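Local coordinates for putative hydrolase (PDB 4HBS), which probably acts as a hydrolase built on a five-bladed beta-propeller, although its substrate and reaction are not established, at residues F62-P67 / A160-I165; V246-R250 / W260-V264; A294-P298 / M309-M314; V333-L338 / L408-D412; L338-P342 / F399-F403. All coordinates share one frame; numbering follows the deposited sequence.

Contact 1 of 5, residues F62-P67 / A160-I165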
# COMPACT_ATOMS: atom_id res chain seq x y z
N PHE A 62 -0.91 0.08 -3.71
CA PHE A 62 -1.94 0.90 -3.06
C PHE A 62 -3.04 1.22 -4.05
O PHE A 62 -2.74 1.78 -5.09
CB PHE A 62 -1.34 2.21 -2.56
CG PHE A 62 -0.25 2.14 -1.52
CD1 PHE A 62 1.05 1.82 -1.88
CD2 PHE A 62 -0.48 2.60 -0.23
CE1 PHE A 62 2.07 1.81 -0.93
CE2 PHE A 62 0.55 2.62 0.71
CZ PHE A 62 1.82 2.20 0.36
N THR A 63 -4.31 0.92 -3.71
CA THR A 63 -5.45 1.21 -4.58
C THR A 63 -6.18 2.46 -4.11
O THR A 63 -6.09 2.87 -2.95
CB THR A 63 -6.41 0.05 -4.63
OG1 THR A 63 -6.74 -0.31 -3.31
CG2 THR A 63 -5.86 -1.11 -5.36
N THR A 64 -6.93 3.06 -5.04
CA THR A 64 -7.76 4.23 -4.81
C THR A 64 -8.84 4.20 -5.84
O THR A 64 -8.57 4.49 -7.02
CB THR A 64 -6.92 5.53 -4.87
OG1 THR A 64 -6.09 5.61 -3.72
CG2 THR A 64 -7.77 6.80 -4.97
N GLY A 65 -10.05 3.81 -5.44
CA GLY A 65 -11.20 3.80 -6.33
C GLY A 65 -11.43 5.21 -6.85
O GLY A 65 -11.30 6.17 -6.08
N LEU A 66 -11.70 5.35 -8.17
CA LEU A 66 -11.92 6.65 -8.79
C LEU A 66 -13.40 6.88 -9.05
O LEU A 66 -14.18 5.92 -9.04
CB LEU A 66 -11.12 6.76 -10.10
CG LEU A 66 -9.60 6.65 -9.96
CD1 LEU A 66 -8.93 6.69 -11.29
CD2 LEU A 66 -9.05 7.73 -9.07
N PRO A 67 -13.84 8.14 -9.30
CA PRO A 67 -15.29 8.37 -9.52
C PRO A 67 -15.84 7.86 -10.86
O PRO A 67 -17.06 7.77 -11.00
CB PRO A 67 -15.42 9.90 -9.43
CG PRO A 67 -14.11 10.39 -8.93
CD PRO A 67 -13.09 9.41 -9.35
N ALA A 160 5.00 5.77 -2.59
CA ALA A 160 3.58 6.07 -2.49
C ALA A 160 3.08 6.31 -1.10
O ALA A 160 3.44 5.61 -0.17
CB ALA A 160 2.78 4.93 -3.09
N GLY A 161 2.24 7.33 -0.98
CA GLY A 161 1.47 7.64 0.21
C GLY A 161 0.05 7.35 -0.22
O GLY A 161 -0.15 6.88 -1.35
N ASP A 162 -0.92 7.61 0.62
CA ASP A 162 -2.31 7.35 0.20
C ASP A 162 -2.82 8.55 -0.64
O ASP A 162 -2.17 9.60 -0.67
CB ASP A 162 -3.20 7.07 1.43
CG ASP A 162 -4.39 6.18 1.19
OD1 ASP A 162 -4.78 6.00 0.02
OD2 ASP A 162 -4.99 5.73 2.17
N ALA A 163 -3.94 8.38 -1.34
CA ALA A 163 -4.50 9.44 -2.18
C ALA A 163 -6.00 9.53 -2.03
O ALA A 163 -6.65 8.54 -1.67
CB ALA A 163 -4.14 9.18 -3.64
N THR A 164 -6.54 10.74 -2.29
CA THR A 164 -7.98 11.04 -2.19
C THR A 164 -8.42 11.79 -3.42
O THR A 164 -7.59 12.34 -4.15
CB THR A 164 -8.31 11.86 -0.91
OG1 THR A 164 -9.72 12.01 -0.79
CG2 THR A 164 -7.63 13.25 -0.89
N ILE A 165 -9.75 11.85 -3.63
CA ILE A 165 -10.36 12.61 -4.71
C ILE A 165 -10.92 13.90 -4.13
O ILE A 165 -11.61 13.89 -3.11
CB ILE A 165 -11.46 11.80 -5.46
CG1 ILE A 165 -11.01 10.33 -5.78
CG2 ILE A 165 -11.89 12.53 -6.73
CD1 ILE A 165 -9.89 10.20 -6.76

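Contact 2 of 5, residues V246-R250 / W260-V264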
# COMPACT_ATOMS: atom_id res chain seq x y z
N VAL A 246 1.26 4.15 16.70
CA VAL A 246 0.41 4.77 15.67
C VAL A 246 -0.02 6.16 16.09
O VAL A 246 -0.75 6.29 17.06
CB VAL A 246 -0.83 3.91 15.36
CG1 VAL A 246 -1.66 4.53 14.24
CG2 VAL A 246 -0.45 2.48 15.02
N ALA A 247 0.40 7.20 15.34
CA ALA A 247 0.01 8.59 15.58
C ALA A 247 -0.93 9.05 14.46
O ALA A 247 -0.90 8.47 13.37
CB ALA A 247 1.24 9.48 15.64
N VAL A 248 -1.75 10.06 14.71
CA VAL A 248 -2.72 10.55 13.72
C VAL A 248 -2.71 12.10 13.60
O VAL A 248 -2.47 12.82 14.58
CB VAL A 248 -4.14 10.03 14.05
CG1 VAL A 248 -4.64 10.56 15.39
CG2 VAL A 248 -5.14 10.34 12.94
N ALA A 249 -2.97 12.58 12.37
CA ALA A 249 -3.13 13.99 12.02
C ALA A 249 -4.37 14.10 11.15
O ALA A 249 -4.91 13.06 10.77
CB ALA A 249 -1.91 14.50 11.27
N ARG A 250 -4.84 15.31 10.83
CA ARG A 250 -6.02 15.43 9.97
C ARG A 250 -6.04 16.77 9.23
O ARG A 250 -5.50 17.75 9.72
CB ARG A 250 -7.34 15.21 10.75
CG ARG A 250 -7.88 16.44 11.50
CD ARG A 250 -9.03 16.09 12.41
NE ARG A 250 -9.42 17.21 13.28
CZ ARG A 250 -10.30 17.14 14.28
NH1 ARG A 250 -10.92 16.00 14.55
NH2 ARG A 250 -10.57 18.22 15.02
N TRP A 260 -3.04 21.27 8.25
CA TRP A 260 -2.98 20.03 9.01
C TRP A 260 -2.92 20.34 10.49
O TRP A 260 -2.34 21.36 10.88
CB TRP A 260 -1.74 19.20 8.62
CG TRP A 260 -1.85 18.49 7.31
CD1 TRP A 260 -2.70 18.77 6.28
CD2 TRP A 260 -1.00 17.43 6.86
NE1 TRP A 260 -2.47 17.91 5.24
CE2 TRP A 260 -1.44 17.07 5.56
CE3 TRP A 260 0.07 16.73 7.43
CZ2 TRP A 260 -0.85 16.03 4.84
CZ3 TRP A 260 0.65 15.71 6.71
CH2 TRP A 260 0.22 15.39 5.42
N GLU A 261 -3.54 19.48 11.30
CA GLU A 261 -3.48 19.56 12.76
C GLU A 261 -3.22 18.16 13.26
O GLU A 261 -3.71 17.19 12.69
CB GLU A 261 -4.69 20.23 13.39
CG GLU A 261 -6.04 19.72 12.94
CD GLU A 261 -7.20 20.32 13.71
OE1 GLU A 261 -6.99 21.34 14.41
OE2 GLU A 261 -8.31 19.77 13.62
N TYR A 262 -2.38 18.05 14.28
CA TYR A 262 -1.85 16.80 14.80
C TYR A 262 -2.41 16.48 16.17
O TYR A 262 -2.42 17.34 17.04
CB TYR A 262 -0.31 16.91 14.87
CG TYR A 262 0.30 17.38 13.56
CD1 TYR A 262 0.40 18.74 13.26
CD2 TYR A 262 0.69 16.47 12.58
CE1 TYR A 262 0.87 19.18 12.03
CE2 TYR A 262 1.18 16.90 11.35
CZ TYR A 262 1.29 18.25 11.08
OH TYR A 262 1.76 18.71 9.88
N TYR A 263 -2.87 15.23 16.36
CA TYR A 263 -3.38 14.76 17.65
C TYR A 263 -2.15 14.35 18.44
O TYR A 263 -1.48 13.37 18.09
CB TYR A 263 -4.36 13.60 17.43
CG TYR A 263 -5.31 13.29 18.57
CD1 TYR A 263 -6.15 14.27 19.10
CD2 TYR A 263 -5.53 11.97 18.97
CE1 TYR A 263 -7.11 13.97 20.06
CE2 TYR A 263 -6.47 11.66 19.96
CZ TYR A 263 -7.27 12.66 20.48
OH TYR A 263 -8.19 12.36 21.46
N VAL A 264 -1.77 15.18 19.42
CA VAL A 264 -0.56 15.00 20.21
C VAL A 264 -0.94 15.06 21.69
O VAL A 264 -1.83 15.81 22.08
CB VAL A 264 0.56 16.01 19.81
CG1 VAL A 264 0.07 17.44 19.86
CG2 VAL A 264 1.82 15.85 20.66

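Contact 3 of 5, residues A294-P298 / M309-M314. With GOL (glycerol), chain C.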
# COMPACT_ATOMS: atom_id res chain seq x y z
N ALA A 294 1.75 -3.17 19.18
CA ALA A 294 2.66 -2.67 18.17
C ALA A 294 2.13 -3.06 16.83
O ALA A 294 1.57 -4.15 16.70
CB ALA A 294 4.03 -3.26 18.39
N CYS A 295 2.20 -2.17 15.85
CA CYS A 295 1.73 -2.50 14.51
C CYS A 295 2.35 -1.54 13.49
O CYS A 295 2.81 -0.46 13.86
CB CYS A 295 0.20 -2.50 14.46
SG CYS A 295 -0.53 -1.15 13.49
N SER A 296 2.36 -1.94 12.21
CA SER A 296 2.89 -1.12 11.12
C SER A 296 1.88 -1.02 9.97
O SER A 296 1.08 -1.94 9.76
CB SER A 296 4.21 -1.69 10.61
OG SER A 296 4.01 -2.95 10.01
N MSE A 297 1.93 0.09 9.22
CA MSE A 297 1.03 0.37 8.11
C MSE A 297 -0.44 0.21 8.56
O MSE A 297 -1.15 -0.65 8.05
CB MSE A 297 1.35 -0.52 6.87
CG MSE A 297 2.42 0.07 5.97
SE MSE A 297 1.95 1.84 5.32
CE MSE A 297 3.72 2.49 4.83
N PRO A 298 -0.88 1.00 9.56
CA PRO A 298 -2.27 0.86 10.03
C PRO A 298 -3.25 1.41 9.02
O PRO A 298 -3.08 2.54 8.56
CB PRO A 298 -2.27 1.69 11.31
CG PRO A 298 -1.27 2.74 11.07
CD PRO A 298 -0.18 2.06 10.29
N MSE A 309 -9.26 -0.74 12.66
CA MSE A 309 -7.90 -0.54 12.17
C MSE A 309 -7.31 -1.87 11.87
O MSE A 309 -7.47 -2.76 12.70
CB MSE A 309 -7.06 0.16 13.22
CG MSE A 309 -5.68 0.47 12.75
SE MSE A 309 -4.66 1.35 14.14
CE MSE A 309 -3.42 0.10 14.20
N ILE A 310 -6.62 -2.03 10.73
CA ILE A 310 -5.96 -3.30 10.38
C ILE A 310 -4.51 -3.00 10.11
O ILE A 310 -4.20 -2.15 9.29
CB ILE A 310 -6.62 -4.04 9.19
CG1 ILE A 310 -8.10 -4.32 9.48
CG2 ILE A 310 -5.87 -5.37 8.89
CD1 ILE A 310 -8.85 -4.62 8.32
N GLY A 311 -3.64 -3.70 10.79
CA GLY A 311 -2.20 -3.52 10.64
C GLY A 311 -1.45 -4.82 10.77
O GLY A 311 -1.98 -5.80 11.27
N GLN A 312 -0.23 -4.83 10.29
CA GLN A 312 0.63 -5.99 10.37
C GLN A 312 1.29 -5.99 11.72
O GLN A 312 1.75 -4.94 12.15
CB GLN A 312 1.68 -5.91 9.29
CG GLN A 312 2.49 -7.18 9.13
CD GLN A 312 3.68 -6.93 8.27
OE1 GLN A 312 3.88 -5.83 7.73
NE2 GLN A 312 4.50 -7.94 8.15
N SER A 313 1.40 -7.15 12.37
CA SER A 313 2.08 -7.21 13.67
C SER A 313 3.56 -6.84 13.49
O SER A 313 4.07 -6.87 12.37
CB SER A 313 1.92 -8.59 14.31
OG SER A 313 2.53 -9.61 13.54
N MSE A 314 4.21 -6.45 14.58
CA MSE A 314 5.59 -5.95 14.55
C MSE A 314 6.66 -6.95 14.08
O MSE A 314 6.48 -8.16 14.16
CB MSE A 314 5.99 -5.42 15.91
CG MSE A 314 6.31 -6.51 16.91
SE MSE A 314 6.54 -5.82 18.69
CE MSE A 314 7.63 -4.17 18.29
C1 GOL C . 2.78 -7.51 18.09
O1 GOL C . 2.69 -6.54 17.05
C2 GOL C . 2.10 -7.04 19.36
O2 GOL C . 0.90 -6.33 19.02
C3 GOL C . 1.78 -8.28 20.15
O3 GOL C . 0.60 -8.15 20.94

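Contact 4 of 5, residues V333-L338 / L408-D412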
# COMPACT_ATOMS: atom_id res chain seq x y z
N VAL A 333 -8.60 -0.03 20.55
CA VAL A 333 -8.51 -1.01 21.62
C VAL A 333 -8.89 -2.39 21.12
O VAL A 333 -9.26 -2.56 19.96
CB VAL A 333 -9.43 -0.58 22.82
CG1 VAL A 333 -8.84 0.62 23.54
CG2 VAL A 333 -10.86 -0.29 22.37
N ASP A 334 -8.77 -3.39 22.02
CA ASP A 334 -9.17 -4.77 21.81
C ASP A 334 -8.49 -5.35 20.58
O ASP A 334 -9.13 -5.57 19.54
CB ASP A 334 -10.71 -4.86 21.75
CG ASP A 334 -11.39 -4.18 22.93
OD1 ASP A 334 -10.85 -4.26 24.06
OD2 ASP A 334 -12.44 -3.52 22.71
N GLN A 335 -7.18 -5.58 20.69
CA GLN A 335 -6.42 -6.15 19.59
C GLN A 335 -6.92 -7.55 19.33
O GLN A 335 -7.27 -8.26 20.28
CB GLN A 335 -4.93 -6.17 19.93
CG GLN A 335 -4.00 -6.66 18.81
CD GLN A 335 -2.60 -6.80 19.35
OE1 GLN A 335 -1.95 -5.80 19.70
NE2 GLN A 335 -2.13 -8.03 19.56
N LYS A 336 -6.98 -7.94 18.07
CA LYS A 336 -7.38 -9.29 17.65
C LYS A 336 -6.45 -9.73 16.53
O LYS A 336 -5.94 -8.87 15.82
CB LYS A 336 -8.84 -9.31 17.15
CG LYS A 336 -9.90 -8.94 18.18
CD LYS A 336 -10.33 -10.12 18.98
CE LYS A 336 -11.09 -9.72 20.21
NZ LYS A 336 -11.85 -10.87 20.75
N THR A 337 -6.23 -11.03 16.36
CA THR A 337 -5.44 -11.52 15.24
C THR A 337 -6.45 -11.93 14.17
O THR A 337 -7.22 -12.87 14.38
CB THR A 337 -4.47 -12.61 15.66
OG1 THR A 337 -3.54 -12.03 16.58
CG2 THR A 337 -3.71 -13.19 14.50
N LEU A 338 -6.50 -11.16 13.07
CA LEU A 338 -7.43 -11.42 11.96
C LEU A 338 -7.08 -12.75 11.32
O LEU A 338 -7.93 -13.64 11.25
CB LEU A 338 -7.36 -10.28 10.95
CG LEU A 338 -8.43 -10.24 9.89
CD1 LEU A 338 -9.80 -10.08 10.50
CD2 LEU A 338 -8.15 -9.12 8.89
N LEU A 408 -15.03 -11.11 14.90
CA LEU A 408 -14.01 -11.05 15.94
C LEU A 408 -14.49 -10.42 17.25
O LEU A 408 -14.06 -10.87 18.32
CB LEU A 408 -12.77 -10.31 15.44
CG LEU A 408 -11.91 -11.04 14.40
CD1 LEU A 408 -10.80 -10.16 13.94
CD2 LEU A 408 -11.33 -12.33 14.96
N TYR A 409 -15.39 -9.42 17.19
CA TYR A 409 -15.92 -8.75 18.38
C TYR A 409 -17.35 -9.23 18.77
O TYR A 409 -18.04 -8.52 19.50
CB TYR A 409 -15.89 -7.23 18.14
CG TYR A 409 -14.49 -6.72 17.88
CD1 TYR A 409 -13.52 -6.76 18.88
CD2 TYR A 409 -14.11 -6.26 16.63
CE1 TYR A 409 -12.21 -6.33 18.63
CE2 TYR A 409 -12.82 -5.79 16.38
CZ TYR A 409 -11.87 -5.85 17.38
OH TYR A 409 -10.58 -5.42 17.12
N ASP A 410 -17.75 -10.46 18.33
CA ASP A 410 -19.06 -11.07 18.64
C ASP A 410 -19.25 -11.25 20.12
O ASP A 410 -20.22 -10.75 20.69
CB ASP A 410 -19.21 -12.50 18.01
CG ASP A 410 -19.80 -12.59 16.62
OD1 ASP A 410 -20.28 -11.55 16.09
OD2 ASP A 410 -19.86 -13.73 16.08
N ASN A 411 -18.32 -11.99 20.75
CA ASN A 411 -18.39 -12.36 22.16
C ASN A 411 -17.60 -11.38 23.09
O ASN A 411 -17.18 -11.77 24.18
CB ASN A 411 -17.90 -13.83 22.32
CG ASN A 411 -18.48 -14.80 21.29
OD1 ASN A 411 -17.75 -15.48 20.57
ND2 ASN A 411 -19.81 -14.89 21.19
N ASP A 412 -17.46 -10.09 22.67
CA ASP A 412 -16.82 -9.03 23.45
C ASP A 412 -17.86 -7.96 23.76
O ASP A 412 -18.77 -7.75 22.96
CB ASP A 412 -15.66 -8.41 22.65
CG ASP A 412 -14.47 -9.33 22.42
OD1 ASP A 412 -14.69 -10.55 22.21
OD2 ASP A 412 -13.33 -8.83 22.40

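Contact 5 of 5, residues L338-P342 / F399-F403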
# COMPACT_ATOMS: atom_id res chain seq x y z
N LEU A 338 -6.50 -11.16 13.07
CA LEU A 338 -7.43 -11.42 11.96
C LEU A 338 -7.08 -12.75 11.32
O LEU A 338 -7.93 -13.64 11.25
CB LEU A 338 -7.36 -10.28 10.95
CG LEU A 338 -8.43 -10.24 9.89
CD1 LEU A 338 -9.80 -10.08 10.50
CD2 LEU A 338 -8.15 -9.12 8.89
N PHE A 339 -5.81 -12.92 10.98
CA PHE A 339 -5.27 -14.17 10.46
C PHE A 339 -3.74 -14.10 10.38
O PHE A 339 -3.16 -13.04 10.57
CB PHE A 339 -5.88 -14.52 9.10
CG PHE A 339 -5.35 -13.77 7.90
CD1 PHE A 339 -5.74 -12.47 7.64
CD2 PHE A 339 -4.54 -14.41 6.96
CE1 PHE A 339 -5.29 -11.80 6.50
CE2 PHE A 339 -4.14 -13.76 5.80
CZ PHE A 339 -4.51 -12.45 5.58
N THR A 340 -3.11 -15.24 10.09
CA THR A 340 -1.66 -15.36 9.97
C THR A 340 -1.29 -15.62 8.53
O THR A 340 -1.80 -16.56 7.93
CB THR A 340 -1.17 -16.47 10.86
OG1 THR A 340 -1.67 -16.24 12.18
CG2 THR A 340 0.34 -16.53 10.91
N LEU A 341 -0.42 -14.78 7.96
CA LEU A 341 -0.03 -14.90 6.55
C LEU A 341 0.82 -16.13 6.33
O LEU A 341 1.54 -16.51 7.25
CB LEU A 341 0.71 -13.65 6.10
CG LEU A 341 -0.17 -12.41 6.00
CD1 LEU A 341 0.64 -11.13 6.15
CD2 LEU A 341 -0.95 -12.41 4.73
N PRO A 342 0.76 -16.77 5.14
CA PRO A 342 1.54 -17.99 4.92
C PRO A 342 3.04 -17.87 5.16
O PRO A 342 3.63 -16.82 4.93
CB PRO A 342 1.28 -18.33 3.46
CG PRO A 342 0.00 -17.68 3.14
CD PRO A 342 -0.08 -16.45 3.97
N PHE A 399 -2.69 -11.68 -2.93
CA PHE A 399 -3.97 -11.15 -2.46
C PHE A 399 -4.77 -12.15 -1.61
O PHE A 399 -4.73 -13.37 -1.84
CB PHE A 399 -4.78 -10.70 -3.67
CG PHE A 399 -4.10 -9.58 -4.42
CD1 PHE A 399 -3.10 -9.85 -5.34
CD2 PHE A 399 -4.39 -8.25 -4.13
CE1 PHE A 399 -2.47 -8.82 -6.04
CE2 PHE A 399 -3.74 -7.22 -4.81
CZ PHE A 399 -2.79 -7.52 -5.76
N TYR A 400 -5.51 -11.61 -0.62
CA TYR A 400 -6.38 -12.38 0.28
C TYR A 400 -7.71 -11.67 0.46
O TYR A 400 -7.76 -10.46 0.36
CB TYR A 400 -5.72 -12.55 1.67
CG TYR A 400 -4.36 -13.19 1.61
CD1 TYR A 400 -3.23 -12.43 1.31
CD2 TYR A 400 -4.19 -14.55 1.81
CE1 TYR A 400 -1.97 -13.01 1.20
CE2 TYR A 400 -2.94 -15.15 1.68
CZ TYR A 400 -1.83 -14.37 1.39
OH TYR A 400 -0.61 -14.97 1.23
N ARG A 401 -8.77 -12.41 0.76
CA ARG A 401 -10.09 -11.86 1.08
C ARG A 401 -10.52 -12.46 2.41
O ARG A 401 -10.36 -13.67 2.60
CB ARG A 401 -11.12 -12.14 -0.02
CG ARG A 401 -10.69 -11.66 -1.39
CD ARG A 401 -11.79 -10.97 -2.16
NE ARG A 401 -11.27 -10.42 -3.41
CZ ARG A 401 -11.82 -9.44 -4.13
NH1 ARG A 401 -12.97 -8.88 -3.74
NH2 ARG A 401 -11.25 -9.02 -5.25
N VAL A 402 -10.99 -11.62 3.34
CA VAL A 402 -11.45 -12.06 4.66
C VAL A 402 -12.93 -11.79 4.71
O VAL A 402 -13.34 -10.63 4.64
CB VAL A 402 -10.70 -11.37 5.83
CG1 VAL A 402 -11.06 -12.01 7.17
CG2 VAL A 402 -9.19 -11.39 5.62
N PHE A 403 -13.75 -12.84 4.83
CA PHE A 403 -15.20 -12.71 4.95
C PHE A 403 -15.60 -12.92 6.40
O PHE A 403 -15.04 -13.78 7.09
CB PHE A 403 -15.93 -13.70 4.07
CG PHE A 403 -15.77 -13.41 2.60
CD1 PHE A 403 -14.60 -13.73 1.94
CD2 PHE A 403 -16.84 -12.91 1.86
CE1 PHE A 403 -14.47 -13.50 0.57
CE2 PHE A 403 -16.71 -12.69 0.50
CZ PHE A 403 -15.53 -12.98 -0.14

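Contact 1 of 5, residues F62-P67 / A160-I165
Asp162 OD1 stands 4.0 Å from Thr64 OG1, too far for a bond, and takes its hydrogen bond from its own strand: Ala163 N donates to it over 2.9 Å, reaching the anti side of the carboxylate from 31° out of its plane. With CG anti to the backbone N (chi1 -152°), the acid lies beside its own carbonyl carbon and so within range of the peptide N-H that follows. Thr64 OG1 likewise looks back along its own chain, with a weak bond to Thr63 O, while it rests 3.6 Å from Ala163 O. The remainder of the contact is apolar. Phe62 sends the CD1 corner of its ring to Ala160 CB at 3.8 Å. At the other end Ile165 packs against the residues that follow the strand: its side chain crosses that of Leu66 at about a right angle, CD1 3.5 Å from Leu66 CD2, and its CG2 touches Pro67 CG at 3.8 Å. The strands run parallel, 3° apart, with their axes separated by 7.4 Å, so side chains and not paired backbones fill the interval. This is consistent with inner strands of successive propeller blades converging near the axis. Phe62 and Thr64 pair with strand 71-75 and Thr164 with strand 169-178, while Asp162 also bonds to the backbone of Gly225, and Trp299 of strand 298-303 packs against both Phe62 and Asp162.

Contact 2 of 5, residues V246-R250 / W260-V264
The beta hairpin of strands 245-251 and 260-265 lies within one propeller blade, and near its connecting loop the strands are tied by Arg250 and Glu261, an antiparallel hydrogen-bonded pair. Arg250 N gives to Glu261 O at 2.9 Å and Glu261 N returns a bond to Arg250 O at 3.1 Å. Above this backbone pair the two side chains run alongside each other in one direction, each extended beyond CG. The guanidinium approaches edge-on with NE and NH2 together, and both settle on a single oxygen, Glu261 OE2, NE at 2.8 Å and NH2 at 3.1 Å. NE comes to its anti side and NH2 to its syn side, with guanidinium and carboxylate planes 37° apart. A methionine in place of Arg250 would probably leave the Glu261 carboxylate without its cationic mate and Tyr237 OH without its bond to NH1. On the other face of the sheet Ala249 CB touches Tyr262 CD2 at 3.5 Å, in a non-hydrogen-bonded pair; the Tyr262 hydroxyl is bonded to His220. Strands 236-242 and 271-274 flank the hairpin, the latter bringing Trp273 into a cation-pi contact with Arg250.

Contact 3 of 5, residues A294-P298 / M309-M314
The peptide groups of Ser296 and Gln312 exchange two hydrogen bonds, each N-H lying in the plane of the carbonyl it meets: Ser296 N to Gln312 O is 3.1 Å and Gln312 N to Ser296 O is 3.2 Å. Gln312 O also receives a CA-H...O contact from Cys295. The flat side-chain amide of Gln312, carried on an extended chain with CG anti to the backbone N (chi1 -170°), brings OE1 to 3.7 Å from Ser296 OG without bonding it; its NE2 is held instead by Val356 O and Gly317 O. The Pro298 ring is approached at CB by the methyl end of Met309, a selenomethionine, whose CE lies 3.5 Å away. A bend at chi3 also swings that methyl against Cys295 SG. Within the blade formed by strands 298-303, 306-312, 319-325 and 333-340, the antiparallel Ser296-Gln312 pair continues the pairing past the corner at Met297, just ahead of strand 298-303. Beyond it the two segments are joined by a glycerol, probably from the crystallisation liquor. Its O1 donates to Ala294 O over 2.7 Å and accepts from Met314 N at 2.9 Å in an almost straight bond of 175°. Alongside, Ala294 CB packs 3.6 Å from the SE of selenomethionine Met314, and Ala294 N makes a longer bond, 3.3 Å, to glycerol O2.

Contact 4 of 5, residues V333-L338 / L408-D412
Lys336 and Asp412 join strand 333-340, an outermost strand of its propeller blade, to a C-terminal loop that makes a type I beta turn from Tyr409 to Asp412. The lysine leaves the strand with CG anti to the carbonyl carbon and then bends sharply at chi2 (-86°), which turns the rest of its chain across the loop. On the way it runs antiparallel to the Tyr409 side chain, CG 3.5 Å from CE1 of the ring. NZ then meets Asp412 OD2 on the syn side at 3.0 Å in a salt bridge, and adds weak bonds to OD1 and to Leu408 O. A leucine in place of Lys336 would probably leave the Asp412 carboxylate without its counter-charge, only 5.4 Å from Asp334 OD2 as measured at Asp412 OD2. Asp334 has another partner in Arg324, with which it forms a salt bridge. Leu408, its CG likewise beside the backbone N, sets CD1 against Leu338 CD1 at 3.6 Å, the two side chains crossing at about a right angle. Tyr409 lies with its edge to the strand: OH donates to Asp334 O at 2.8 Å, the oxygen in the ring plane and the C=O...OH angle 167°.

Contact 5 of 5, residues L338-P342 / F399-F403
Tyr400 lies at the centre of this contact, with three residues of 338-342 gathered on one side of its ring. Leu341 CD2 sits over the face in a CH-pi contact, 4.1 Å from the ring centroid and 26° off the normal, displaced toward CE1. Phe339 CE2 also lies over this face, and CZ comes 4.0 Å from Tyr400 CG, the rings inclined at 50° and the centroids separated by 5.6 Å. Pro342 closes in near the hydroxyl end, CD 3.7 Å from Tyr400 CZ. Further along, Val402 divides its two methyls: CG2 touches Phe339 CE1 at 4.0 Å, and CG1 meets Leu338 CD1 tip to tip. Phe339 can serve both Tyr400 and Val402 because its CG lies between the backbone N and the carbonyl carbon (chi1 78°), directing the ring at the facing strand. The axes of the short strand segments approach to 9.3 Å, a spacing bridged by side chains, and the strands belong to separate sheets packed face against face, as adjoining propeller blades are. Each is positioned by its own sheet, Phe339 by backbone bonding to Val320 and Tyr400 to Ile373. Arg401 is fixed by salt bridges to Asp42 and Glu370. Since the segments meet through carbon surfaces without polar bonds between them, their fit depends on shape and on the exclusion of water, while the charged Arg401 points to the other side of strand 399-403.

Overall arrangement
The five contacts are spread through the propeller. Of the five, contact 1 lies nearest the centre of the chain, about 10 Å from it, with its own centre about 20 Å from those of contacts 2 and 3. Contacts 2 and 3 touch where Val246 CG1 reaches Pro298 CG at 3.7 Å, packing one blade against the next. Contacts 3, 4 and 5 all reach the sheet containing strand 333-340; contacts 4 and 5 share Leu338, and their centres are about 15 Å apart. The glycerol of contact 3 also bonds Gln335, beside Lys336 of contact 4. Strand 399-403 shares its sheet with N-terminal strand 38-42, consistent with a propeller ring closed by both chain ends.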